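Local coordinates for McyG protein (Microcystis aeruginosa PCC 7806, PDB 4R0M) that binds phenylalanyl-adenylate in its adenylation domain and probably loads the activated acid onto its adjoining carrier domain during microcystin assembly, at residues Ala204-Met209 / Lys365-Ala370; Asn220-Asp225 / Trp272-Ala277; Thr419-Tyr424 / Thr433-Gln438. All coordinates share one frame; numbering follows the deposited sequence.

Interaction 1: Ala204-Met209 / Lys365-Ala370; sequences AGTVVM and KPIPGA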
loop_
_atom_site.group_PDB
_atom_site.type_symbol
_atom_site.label_atom_id
_atom_site.label_comp_id
_atom_site.label_asym_id
_atom_site.label_seq_id
_atom_site.Cartn_x
_atom_site.Cartn_y
_atom_site.Cartn_z
ATOM N N ALA A 204 -1.197 -19.298 -1.317
ATOM C CA ALA A 204 -0.571 -20.606 -1.152
ATOM C C ALA A 204 0.948 -20.489 -1.031
ATOM O O ALA A 204 1.541 -21.059 -0.113
ATOM C CB ALA A 204 -0.957 -21.535 -2.299
ATOM N N GLY A 205 1.560 -19.731 -1.940
ATOM C CA GLY A 205 3.009 -19.518 -1.938
ATOM C C GLY A 205 3.525 -18.883 -0.657
ATOM O O GLY A 205 4.534 -19.321 -0.105
ATOM N N THR A 206 2.821 -17.859 -0.182
ATOM C CA THR A 206 3.189 -17.158 1.049
ATOM C C THR A 206 3.046 -18.064 2.279
ATOM O O THR A 206 3.900 -18.050 3.166
ATOM C CB THR A 206 2.366 -15.860 1.221
ATOM O OG1 THR A 206 2.536 -15.035 0.063
ATOM C CG2 THR A 206 2.810 -15.078 2.449
ATOM N N VAL A 207 1.975 -18.856 2.310
ATOM C CA VAL A 207 1.697 -19.756 3.432
ATOM C C VAL A 207 2.749 -20.865 3.537
ATOM O O VAL A 207 3.343 -21.055 4.602
ATOM C CB VAL A 207 0.260 -20.334 3.360
ATOM C CG1 VAL A 207 0.088 -21.519 4.305
ATOM C CG2 VAL A 207 -0.761 -19.251 3.684
ATOM N N VAL A 208 2.989 -21.568 2.430
ATOM C CA VAL A 208 3.976 -22.653 2.384
ATOM C C VAL A 208 5.373 -22.169 2.786
ATOM O O VAL A 208 6.038 -22.799 3.615
ATOM C CB VAL A 208 4.022 -23.344 0.994
ATOM C CG1 VAL A 208 5.115 -24.404 0.945
ATOM C CG2 VAL A 208 2.680 -23.981 0.663
HETATM N N MSE A 209 5.800 -21.045 2.208
HETATM C CA MSE A 209 7.139 -20.497 2.446
HETATM C C MSE A 209 7.324 -20.065 3.877
HETATM O O MSE A 209 8.380 -20.306 4.468
HETATM C CB MSE A 209 7.387 -19.310 1.512
HETATM C CG MSE A 209 8.785 -18.712 1.676
HETATM SE SE MSE A 209 9.055 -17.277 0.355
HETATM C CE MSE A 209 10.694 -16.522 1.139
ATOM N N LYS A 365 13.652 -13.753 -0.850
ATOM C CA LYS A 365 13.485 -14.590 -2.033
ATOM C C LYS A 365 12.009 -14.688 -2.420
ATOM O O LYS A 365 11.139 -14.530 -1.566
ATOM C CB LYS A 365 14.063 -15.987 -1.772
ATOM C CG LYS A 365 15.553 -15.999 -1.464
ATOM C CD LYS A 365 16.075 -17.416 -1.292
ATOM C CE LYS A 365 17.522 -17.420 -0.823
ATOM N NZ LYS A 365 18.066 -18.803 -0.714
ATOM N N PRO A 366 11.723 -14.958 -3.709
ATOM C CA PRO A 366 10.341 -15.055 -4.172
ATOM C C PRO A 366 9.615 -16.299 -3.667
ATOM O O PRO A 366 10.247 -17.321 -3.383
ATOM C CB PRO A 366 10.489 -15.123 -5.692
ATOM C CG PRO A 366 11.821 -15.749 -5.899
ATOM C CD PRO A 366 12.679 -15.174 -4.810
ATOM N N ILE A 367 8.292 -16.194 -3.572
ATOM C CA ILE A 367 7.429 -17.301 -3.167
ATOM C C ILE A 367 7.501 -18.461 -4.162
ATOM O O ILE A 367 7.874 -18.256 -5.323
ATOM C CB ILE A 367 5.952 -16.851 -3.021
ATOM C CG1 ILE A 367 5.463 -16.128 -4.286
ATOM C CG2 ILE A 367 5.781 -15.973 -1.791
ATOM C CD1 ILE A 367 3.957 -16.014 -4.402
ATOM N N PRO A 368 7.172 -19.687 -3.706
ATOM C CA PRO A 368 6.957 -20.799 -4.629
ATOM C C PRO A 368 5.971 -20.421 -5.737
ATOM O O PRO A 368 4.923 -19.829 -5.460
ATOM C CB PRO A 368 6.365 -21.883 -3.730
ATOM C CG PRO A 368 6.975 -21.625 -2.397
ATOM C CD PRO A 368 7.157 -20.135 -2.297
ATOM N N GLY A 369 6.324 -20.749 -6.978
ATOM C CA GLY A 369 5.513 -20.401 -8.143
ATOM C C GLY A 369 5.988 -19.145 -8.853
ATOM O O GLY A 369 5.603 -18.889 -9.994
ATOM N N ALA A 370 6.831 -18.364 -8.182
ATOM C CA ALA A 370 7.281 -17.079 -8.708
ATOM C C ALA A 370 8.755 -17.080 -9.110
ATOM O O ALA A 370 9.585 -17.741 -8.481
ATOM C CB ALA A 370 7.007 -15.973 -7.701
#
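K365 meets the selenomethionine M209 where the edge strand 365-366 of the large mixed sheet of the adenylation domain runs out beside helix 196-210. The M209 side chain leaves the helix with CG anti to the backbone N (chi1 -178°) and stays extended to its tip. That carries CE to within 3.4 Å of K365 O, while the lysine amine leads away from the helix. At P366 the side chain plays little part, and the carbonyl does the touching: P366 O sits 3.9 Å from M209 SE. I367 then turns its side chain back at the helix. Its CG2 lies 4.1 Å from M209 SE and 3.9 Å from G205 C. The same methyl meets T206 OG1, the two side chains crossing obliquely; that hydroxyl's stronger polar partner is M202 O, with a weak second bond from W345 NE1. CG1 of I367 is held between its own backbone N and carbonyl carbon, which sends CD1 into the space a side chain at position 205 would need; glycine there lets the loop come close. P368 sets its CD against the helix, 3.5 Å from G205 O, an oxygen also engaged by M209 N within the helix. CD also touches M209 CB, so one ring carbon meets residues a single helical turn apart. Beyond it, G369 takes a positive phi of 98° as the third residue of a type II turn, folding the chain away from the helix into strand 370-375. The turn is closed by A370 N donating to I367 O at 3.0 Å.

Interaction 2: Asn220-Asp225 / Trp272-Ala277; sequences NWMPLD and WSPNFA. With FA5 (adenosine-5'-[phenylalaninyl-phosphate]), chain C.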
loop_
_atom_site.group_PDB
_atom_site.type_symbol
_atom_site.label_atom_id
_atom_site.label_comp_id
_atom_site.label_asym_id
_atom_site.label_seq_id
_atom_site.Cartn_x
_atom_site.Cartn_y
_atom_site.Cartn_z
ATOM N N ASN A 220 -4.354 -5.742 10.403
ATOM C CA ASN A 220 -4.173 -4.718 9.388
ATOM C C ASN A 220 -4.675 -3.363 9.870
ATOM O O ASN A 220 -5.736 -3.271 10.494
ATOM C CB ASN A 220 -4.905 -5.098 8.101
ATOM C CG ASN A 220 -4.874 -3.989 7.065
ATOM O OD1 ASN A 220 -3.821 -3.643 6.536
ATOM N ND2 ASN A 220 -6.037 -3.421 6.776
ATOM N N TRP A 221 -3.911 -2.315 9.578
ATOM C CA TRP A 221 -4.371 -0.956 9.845
ATOM C C TRP A 221 -4.236 -0.050 8.647
ATOM O O TRP A 221 -4.359 1.167 8.762
ATOM C CB TRP A 221 -3.711 -0.377 11.092
ATOM C CG TRP A 221 -2.218 -0.195 10.997
ATOM C CD1 TRP A 221 -1.232 -1.175 11.089
ATOM C CD2 TRP A 221 -1.486 1.068 10.822
ATOM N NE1 TRP A 221 0.018 -0.624 10.969
ATOM C CE2 TRP A 221 -0.062 0.716 10.808
ATOM C CE3 TRP A 221 -1.855 2.403 10.664
ATOM C CZ2 TRP A 221 0.930 1.676 10.651
ATOM C CZ3 TRP A 221 -0.845 3.361 10.506
ATOM C CH2 TRP A 221 0.511 3.005 10.499
HETATM N N MSE A 222 -4.028 -0.612 7.477
HETATM C CA MSE A 222 -4.009 0.119 6.238
HETATM C C MSE A 222 -5.371 0.167 5.666
HETATM O O MSE A 222 -6.142 -0.679 5.983
HETATM C CB MSE A 222 -3.122 -0.570 5.232
HETATM C CG MSE A 222 -1.635 -0.510 5.546
HETATM SE SE MSE A 222 -0.742 1.195 5.724
HETATM C CE MSE A 222 -0.579 1.207 7.615
ATOM N N PRO A 223 -5.702 1.143 4.857
ATOM C CA PRO A 223 -7.054 1.206 4.288
ATOM C C PRO A 223 -7.365 -0.001 3.404
ATOM O O PRO A 223 -6.479 -0.522 2.725
ATOM C CB PRO A 223 -7.045 2.504 3.464
ATOM C CG PRO A 223 -5.613 2.867 3.300
ATOM C CD PRO A 223 -4.897 2.323 4.498
ATOM N N LEU A 224 -8.625 -0.422 3.418
ATOM C CA LEU A 224 -9.038 -1.689 2.820
ATOM C C LEU A 224 -9.027 -1.738 1.298
ATOM O O LEU A 224 -9.091 -2.820 0.722
ATOM C CB LEU A 224 -10.414 -2.107 3.351
ATOM C CG LEU A 224 -10.533 -2.526 4.820
ATOM C CD1 LEU A 224 -11.970 -2.904 5.125
ATOM C CD2 LEU A 224 -9.608 -3.683 5.158
ATOM N N ASP A 225 -8.947 -0.581 0.644
ATOM C CA ASP A 225 -8.923 -0.539 -0.823
ATOM C C ASP A 225 -7.578 -0.968 -1.405
ATOM O O ASP A 225 -7.488 -1.290 -2.587
ATOM C CB ASP A 225 -9.303 0.850 -1.347
ATOM C CG ASP A 225 -8.432 1.945 -0.777
ATOM O OD1 ASP A 225 -8.721 2.401 0.351
ATOM O OD2 ASP A 225 -7.466 2.351 -1.458
ATOM N N TRP A 272 1.737 -5.602 9.331
ATOM C CA TRP A 272 2.402 -4.889 8.238
ATOM C C TRP A 272 2.186 -3.397 8.270
ATOM O O TRP A 272 1.118 -2.914 8.661
ATOM C CB TRP A 272 1.965 -5.475 6.889
ATOM C CG TRP A 272 2.102 -4.545 5.705
ATOM C CD1 TRP A 272 3.274 -4.016 5.160
ATOM C CD2 TRP A 272 1.023 -4.016 4.863
ATOM N NE1 TRP A 272 2.995 -3.216 4.083
ATOM C CE2 TRP A 272 1.667 -3.171 3.850
ATOM C CE3 TRP A 272 -0.361 -4.150 4.850
ATOM C CZ2 TRP A 272 0.936 -2.500 2.882
ATOM C CZ3 TRP A 272 -1.087 -3.469 3.866
ATOM C CH2 TRP A 272 -0.452 -2.666 2.906
ATOM N N SER A 273 3.228 -2.666 7.871
ATOM C CA SER A 273 3.147 -1.238 7.557
ATOM C C SER A 273 4.309 -0.860 6.635
ATOM O O SER A 273 5.299 -1.594 6.555
ATOM C CB SER A 273 3.193 -0.392 8.832
ATOM O OG SER A 273 4.526 -0.186 9.269
ATOM N N PRO A 274 4.196 0.282 5.926
ATOM C CA PRO A 274 5.346 0.774 5.168
ATOM C C PRO A 274 6.410 1.346 6.096
ATOM O O PRO A 274 6.171 1.495 7.298
ATOM C CB PRO A 274 4.752 1.890 4.293
ATOM C CG PRO A 274 3.275 1.697 4.347
ATOM C CD PRO A 274 3.010 1.125 5.705
ATOM N N ASN A 275 7.570 1.667 5.530
ATOM C CA ASN A 275 8.714 2.149 6.298
ATOM C C ASN A 275 8.432 3.331 7.234
ATOM O O ASN A 275 8.924 3.349 8.366
ATOM C CB ASN A 275 9.881 2.480 5.367
ATOM C CG ASN A 275 11.140 2.847 6.123
ATOM O OD1 ASN A 275 11.867 1.976 6.610
ATOM N ND2 ASN A 275 11.408 4.146 6.228
ATOM N N PHE A 276 7.643 4.303 6.774
ATOM C CA PHE A 276 7.398 5.524 7.552
ATOM C C PHE A 276 6.782 5.253 8.926
ATOM O O PHE A 276 7.077 5.954 9.898
ATOM C CB PHE A 276 6.554 6.543 6.763
ATOM C CG PHE A 276 5.100 6.176 6.637
ATOM C CD1 PHE A 276 4.198 6.462 7.661
ATOM C CD2 PHE A 276 4.624 5.559 5.487
ATOM C CE1 PHE A 276 2.860 6.121 7.546
ATOM C CE2 PHE A 276 3.285 5.223 5.364
ATOM C CZ PHE A 276 2.402 5.503 6.394
ATOM N N ALA A 277 5.928 4.234 8.999
ATOM C CA ALA A 277 5.243 3.892 10.243
ATOM C C ALA A 277 6.210 3.335 11.288
ATOM O O ALA A 277 6.038 3.570 12.488
ATOM C CB ALA A 277 4.115 2.918 9.975
HETATM C C FA5 C . 2.056 -1.532 -2.870
HETATM O O FA5 C . 2.458 -0.500 -2.347
HETATM C CA FA5 C . 2.560 -2.869 -2.390
HETATM N N FA5 C . 3.997 -2.740 -2.382
HETATM C CB FA5 C . 2.084 -3.198 -0.968
HETATM C CG FA5 C . 2.622 -4.454 -0.271
HETATM C CD1 FA5 C . 3.761 -5.149 -0.683
HETATM C CD2 FA5 C . 1.943 -4.933 0.857
HETATM C CE1 FA5 C . 4.198 -6.288 0.005
HETATM C CE2 FA5 C . 2.375 -6.066 1.557
HETATM C CZ FA5 C . 3.510 -6.750 1.126
HETATM P P FA5 C . 1.266 -0.359 -5.194
HETATM O OP1 FA5 C . 0.561 0.915 -4.813
HETATM O OP2 FA5 C . 0.870 -1.053 -6.472
HETATM O OP3 FA5 C . 1.108 -1.425 -3.978
HETATM O "O5'" FA5 C . 2.836 -0.001 -5.271
HETATM C "C5'" FA5 C . 3.823 -0.948 -5.672
HETATM C "C4'" FA5 C . 5.171 -0.243 -5.699
HETATM O "O4'" FA5 C . 5.593 0.165 -4.392
HETATM C "C3'" FA5 C . 6.292 -1.130 -6.202
HETATM O "O3'" FA5 C . 6.330 -1.191 -7.627
HETATM C "C2'" FA5 C . 7.512 -0.445 -5.630
HETATM O "O2'" FA5 C . 7.912 0.648 -6.464
HETATM C "C1'" FA5 C . 7.020 0.112 -4.311
HETATM N N9 FA5 C . 7.449 -0.801 -3.219
HETATM C C8 FA5 C . 6.666 -1.700 -2.595
HETATM N N7 FA5 C . 7.349 -2.379 -1.641
HETATM C C5 FA5 C . 8.612 -1.917 -1.648
HETATM C C6 FA5 C . 9.862 -2.197 -0.898
HETATM N N6 FA5 C . 9.900 -3.134 0.078
HETATM N N1 FA5 C . 10.970 -1.487 -1.219
HETATM C C2 FA5 C . 10.954 -0.552 -2.192
HETATM N N3 FA5 C . 9.856 -0.242 -2.908
HETATM C C4 FA5 C . 8.675 -0.879 -2.692
#
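M222, a selenomethionine, presses its side chain across the indole of W272 at about a right angle. CG stands over the six-membered ring in a CH-pi contact, 3.8 Å from the centroid and 3.4 Å from CZ3. Bends at chi2 and chi3 carry SE obliquely past the ring, a Met-aromatic contact, to meet P274 CD tip to tip at 3.8 Å. CE ends over the W221 ring, and the bent chain thus fills the hollow bounded by both indole faces and P274 CD. That second indole turns its edge to A277 CB, which lies 3.5 Å from CZ2, with S273 CB close by. N220 runs alongside W272, amide and ring planes 16° apart; its OD1 accepts from M222 N in an Asx turn and its ND2 donates to M222 O, fixing the loop. The opposite face of W272 receives the phenyl ring of the bound adenylate, FA5 CD2 lying 3.3 Å from W272 CZ2, while NE1 is tied to A304 O. An alanine here would probably open a gap between M222 and the phenyl ring and leave A304 O without this donor. This apolar indole, backed by the M222 methylene, is consistent with a pocket that accepts phenylalanine.

Interaction 3: Thr419-Tyr424 / Thr433-Gln438; sequences TGDLGY and TGREKQ. With FA5 (adenosine-5'-[phenylalaninyl-phosphate]), chain C.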
loop_
_atom_site.group_PDB
_atom_site.type_symbol
_atom_site.label_atom_id
_atom_site.label_comp_id
_atom_site.label_asym_id
_atom_site.label_seq_id
_atom_site.Cartn_x
_atom_site.Cartn_y
_atom_site.Cartn_z
ATOM N N THR A 419 8.272 -4.272 -13.782
ATOM C CA THR A 419 7.691 -3.632 -12.604
ATOM C C THR A 419 7.875 -2.114 -12.607
ATOM O O THR A 419 7.106 -1.385 -11.972
ATOM C CB THR A 419 8.309 -4.196 -11.309
ATOM O OG1 THR A 419 9.679 -3.787 -11.213
ATOM C CG2 THR A 419 8.236 -5.723 -11.288
ATOM N N GLY A 420 8.899 -1.647 -13.317
ATOM C CA GLY A 420 9.291 -0.240 -13.285
ATOM C C GLY A 420 10.180 0.072 -12.093
ATOM O O GLY A 420 10.443 1.239 -11.795
ATOM N N ASP A 421 10.637 -0.979 -11.412
ATOM C CA ASP A 421 11.522 -0.846 -10.255
ATOM C C ASP A 421 12.968 -1.207 -10.590
ATOM O O ASP A 421 13.229 -2.016 -11.485
ATOM C CB ASP A 421 11.023 -1.707 -9.089
ATOM C CG ASP A 421 9.756 -1.161 -8.462
ATOM O OD1 ASP A 421 9.758 0.016 -8.042
ATOM O OD2 ASP A 421 8.761 -1.912 -8.387
ATOM N N LEU A 422 13.897 -0.598 -9.855
ATOM C CA LEU A 422 15.325 -0.833 -10.042
ATOM C C LEU A 422 15.936 -1.523 -8.830
ATOM O O LEU A 422 15.571 -1.234 -7.689
ATOM C CB LEU A 422 16.057 0.488 -10.307
ATOM C CG LEU A 422 15.740 1.250 -11.599
ATOM C CD1 LEU A 422 16.121 2.716 -11.456
ATOM C CD2 LEU A 422 16.433 0.624 -12.802
ATOM N N GLY A 423 16.868 -2.434 -9.088
ATOM C CA GLY A 423 17.572 -3.136 -8.022
ATOM C C GLY A 423 18.539 -4.194 -8.514
ATOM O O GLY A 423 18.909 -4.218 -9.691
ATOM N N TYR A 424 18.948 -5.071 -7.601
ATOM C CA TYR A 424 19.873 -6.154 -7.921
ATOM C C TYR A 424 19.559 -7.411 -7.123
ATOM O O TYR A 424 18.856 -7.359 -6.109
ATOM C CB TYR A 424 21.328 -5.721 -7.684
ATOM C CG TYR A 424 21.666 -5.380 -6.245
ATOM C CD1 TYR A 424 21.501 -4.086 -5.758
ATOM C CD2 TYR A 424 22.165 -6.353 -5.373
ATOM C CE1 TYR A 424 21.813 -3.770 -4.444
ATOM C CE2 TYR A 424 22.478 -6.046 -4.059
ATOM C CZ TYR A 424 22.301 -4.754 -3.600
ATOM O OH TYR A 424 22.609 -4.440 -2.299
ATOM N N THR A 433 16.652 -0.791 -5.142
ATOM C CA THR A 433 17.529 0.373 -4.985
ATOM C C THR A 433 16.824 1.688 -5.314
ATOM O O THR A 433 17.123 2.729 -4.722
ATOM C CB THR A 433 18.812 0.238 -5.830
ATOM O OG1 THR A 433 18.468 -0.085 -7.184
ATOM C CG2 THR A 433 19.703 -0.858 -5.270
ATOM N N GLY A 434 15.891 1.636 -6.260
ATOM C CA GLY A 434 15.098 2.802 -6.627
ATOM C C GLY A 434 13.993 2.477 -7.612
ATOM O O GLY A 434 13.711 1.306 -7.887
ATOM N N ARG A 435 13.361 3.524 -8.132
ATOM C CA ARG A 435 12.334 3.391 -9.157
ATOM C C ARG A 435 12.745 4.150 -10.420
ATOM O O ARG A 435 13.378 5.207 -10.338
ATOM C CB ARG A 435 10.979 3.885 -8.632
ATOM C CG ARG A 435 9.857 3.830 -9.656
ATOM C CD ARG A 435 8.496 3.610 -9.026
ATOM N NE ARG A 435 7.490 3.389 -10.063
ATOM C CZ ARG A 435 7.173 2.202 -10.576
ATOM N NH1 ARG A 435 7.765 1.093 -10.144
ATOM N NH2 ARG A 435 6.250 2.124 -11.522
ATOM N N GLU A 436 12.383 3.596 -11.577
ATOM C CA GLU A 436 12.684 4.196 -12.877
ATOM C C GLU A 436 12.202 5.640 -12.987
ATOM O O GLU A 436 11.137 5.991 -12.472
ATOM C CB GLU A 436 12.076 3.365 -14.010
ATOM C CG GLU A 436 12.916 2.172 -14.434
ATOM C CD GLU A 436 12.450 1.572 -15.747
ATOM O OE1 GLU A 436 11.344 0.988 -15.785
ATOM O OE2 GLU A 436 13.193 1.682 -16.746
ATOM N N LYS A 437 13.009 6.463 -13.661
ATOM C CA LYS A 437 12.721 7.886 -13.908
ATOM C C LYS A 437 12.483 8.690 -12.618
ATOM O O LYS A 437 11.742 9.677 -12.609
ATOM C CB LYS A 437 11.566 8.053 -14.912
ATOM C CG LYS A 437 11.729 7.224 -16.184
ATOM C CD LYS A 437 10.653 7.515 -17.221
ATOM C CE LYS A 437 11.097 8.589 -18.203
ATOM N NZ LYS A 437 10.187 8.686 -19.378
ATOM N N GLN A 438 13.121 8.247 -11.535
ATOM C CA GLN A 438 13.086 8.940 -10.248
ATOM C C GLN A 438 14.464 8.923 -9.593
ATOM O O GLN A 438 14.600 9.167 -8.390
ATOM C CB GLN A 438 12.047 8.311 -9.317
ATOM C CG GLN A 438 10.619 8.757 -9.581
ATOM C CD GLN A 438 9.639 8.220 -8.558
ATOM O OE1 GLN A 438 8.710 7.489 -8.900
ATOM N NE2 GLN A 438 9.841 8.576 -7.294
HETATM C C FA5 C . 2.056 -1.532 -2.870
HETATM O O FA5 C . 2.458 -0.500 -2.347
HETATM C CA FA5 C . 2.560 -2.869 -2.390
HETATM N N FA5 C . 3.997 -2.740 -2.382
HETATM C CB FA5 C . 2.084 -3.198 -0.968
HETATM C CG FA5 C . 2.622 -4.454 -0.271
HETATM C CD1 FA5 C . 3.761 -5.149 -0.683
HETATM C CD2 FA5 C . 1.943 -4.933 0.857
HETATM C CE1 FA5 C . 4.198 -6.288 0.005
HETATM C CE2 FA5 C . 2.375 -6.066 1.557
HETATM C CZ FA5 C . 3.510 -6.750 1.126
HETATM P P FA5 C . 1.266 -0.359 -5.194
HETATM O OP1 FA5 C . 0.561 0.915 -4.813
HETATM O OP2 FA5 C . 0.870 -1.053 -6.472
HETATM O OP3 FA5 C . 1.108 -1.425 -3.978
HETATM O "O5'" FA5 C . 2.836 -0.001 -5.271
HETATM C "C5'" FA5 C . 3.823 -0.948 -5.672
HETATM C "C4'" FA5 C . 5.171 -0.243 -5.699
HETATM O "O4'" FA5 C . 5.593 0.165 -4.392
HETATM C "C3'" FA5 C . 6.292 -1.130 -6.202
HETATM O "O3'" FA5 C . 6.330 -1.191 -7.627
HETATM C "C2'" FA5 C . 7.512 -0.445 -5.630
HETATM O "O2'" FA5 C . 7.912 0.648 -6.464
HETATM C "C1'" FA5 C . 7.020 0.112 -4.311
HETATM N N9 FA5 C . 7.449 -0.801 -3.219
HETATM C C8 FA5 C . 6.666 -1.700 -2.595
HETATM N N7 FA5 C . 7.349 -2.379 -1.641
HETATM C C5 FA5 C . 8.612 -1.917 -1.648
HETATM C C6 FA5 C . 9.862 -2.197 -0.898
HETATM N N6 FA5 C . 9.900 -3.134 0.078
HETATM N N1 FA5 C . 10.970 -1.487 -1.219
HETATM C C2 FA5 C . 10.954 -0.552 -2.192
HETATM N N3 FA5 C . 9.856 -0.242 -2.908
HETATM C C4 FA5 C . 8.675 -0.879 -2.692
#
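D421 and L422 pair with R435 and G434 in an antiparallel beta hairpin, strands 421-426 and 429-435, that borders the adenylate pocket. The segments match the TGD and GR core motifs of adenylation enzymes, and the strands run 163° apart. L422 and G434 form the hydrogen-bonded pair: L422 N donates to G434 O at 2.7 Å. Its own carbonyl takes two backbone donors from one face of its plane, T433 N at 2.8 Å and G434 N, which makes a classic beta bulge. Within the bulge, T433 CG2 meets the edge of the Y424 ring at 3.7 Å. On the face opposite D421 and R435, L422 lies across E436 at about a right angle, its CD1 against the E436 backbone, and E436 N extends the pairing to G420 O. D421 and R435 form the non-hydrogen-bonded pair. The arginine chain runs extended from CG to NE, with CG anti to the backbone N, and so reaches along the hairpin to the corner at G420. There NH1 donates to T419 O, 3.1 Å away and nearly straight at 162°, with the oxygen in the guanidinium plane. A side chain at G420 would collide with NH2. The same NH1 makes a salt bridge to D421 OD1, also at 3.1 Å, but the bond is weak and the carboxylate is turned 64° from the guanidinium. The nearby positive charge probably helps stabilise D421 as an anion. An ST turn, D421 N to T419 OG1, steadies its backbone. Each carboxylate oxygen grips one ribose hydroxyl of FA5: O2' donates to D421 OD1 at 2.5 Å, and O3' to OD2 at 2.6 Å.

In the fold
Interactions 1 and 2 both belong to the large mixed sheet, interaction 1 at its edge strand 365-366 and interaction 2 at the ends of the inner strands 217-220 and 270-273, whereas 419-424 with 433-438 lies in a separate antiparallel sheet. Only interaction 2 is wholly buried, near the centre of the chain; the other two are partly buried and farther out. Interactions 2 and 3 stand about 22 Å apart, centre to centre, yet both touch the adenylate, one by aromatic packing on its phenyl ring, the other by carboxylate bonds to its ribose. Interaction 1 packs apolar side chains on one another and on backbone, and interaction 3 relies on strand pairing and charge.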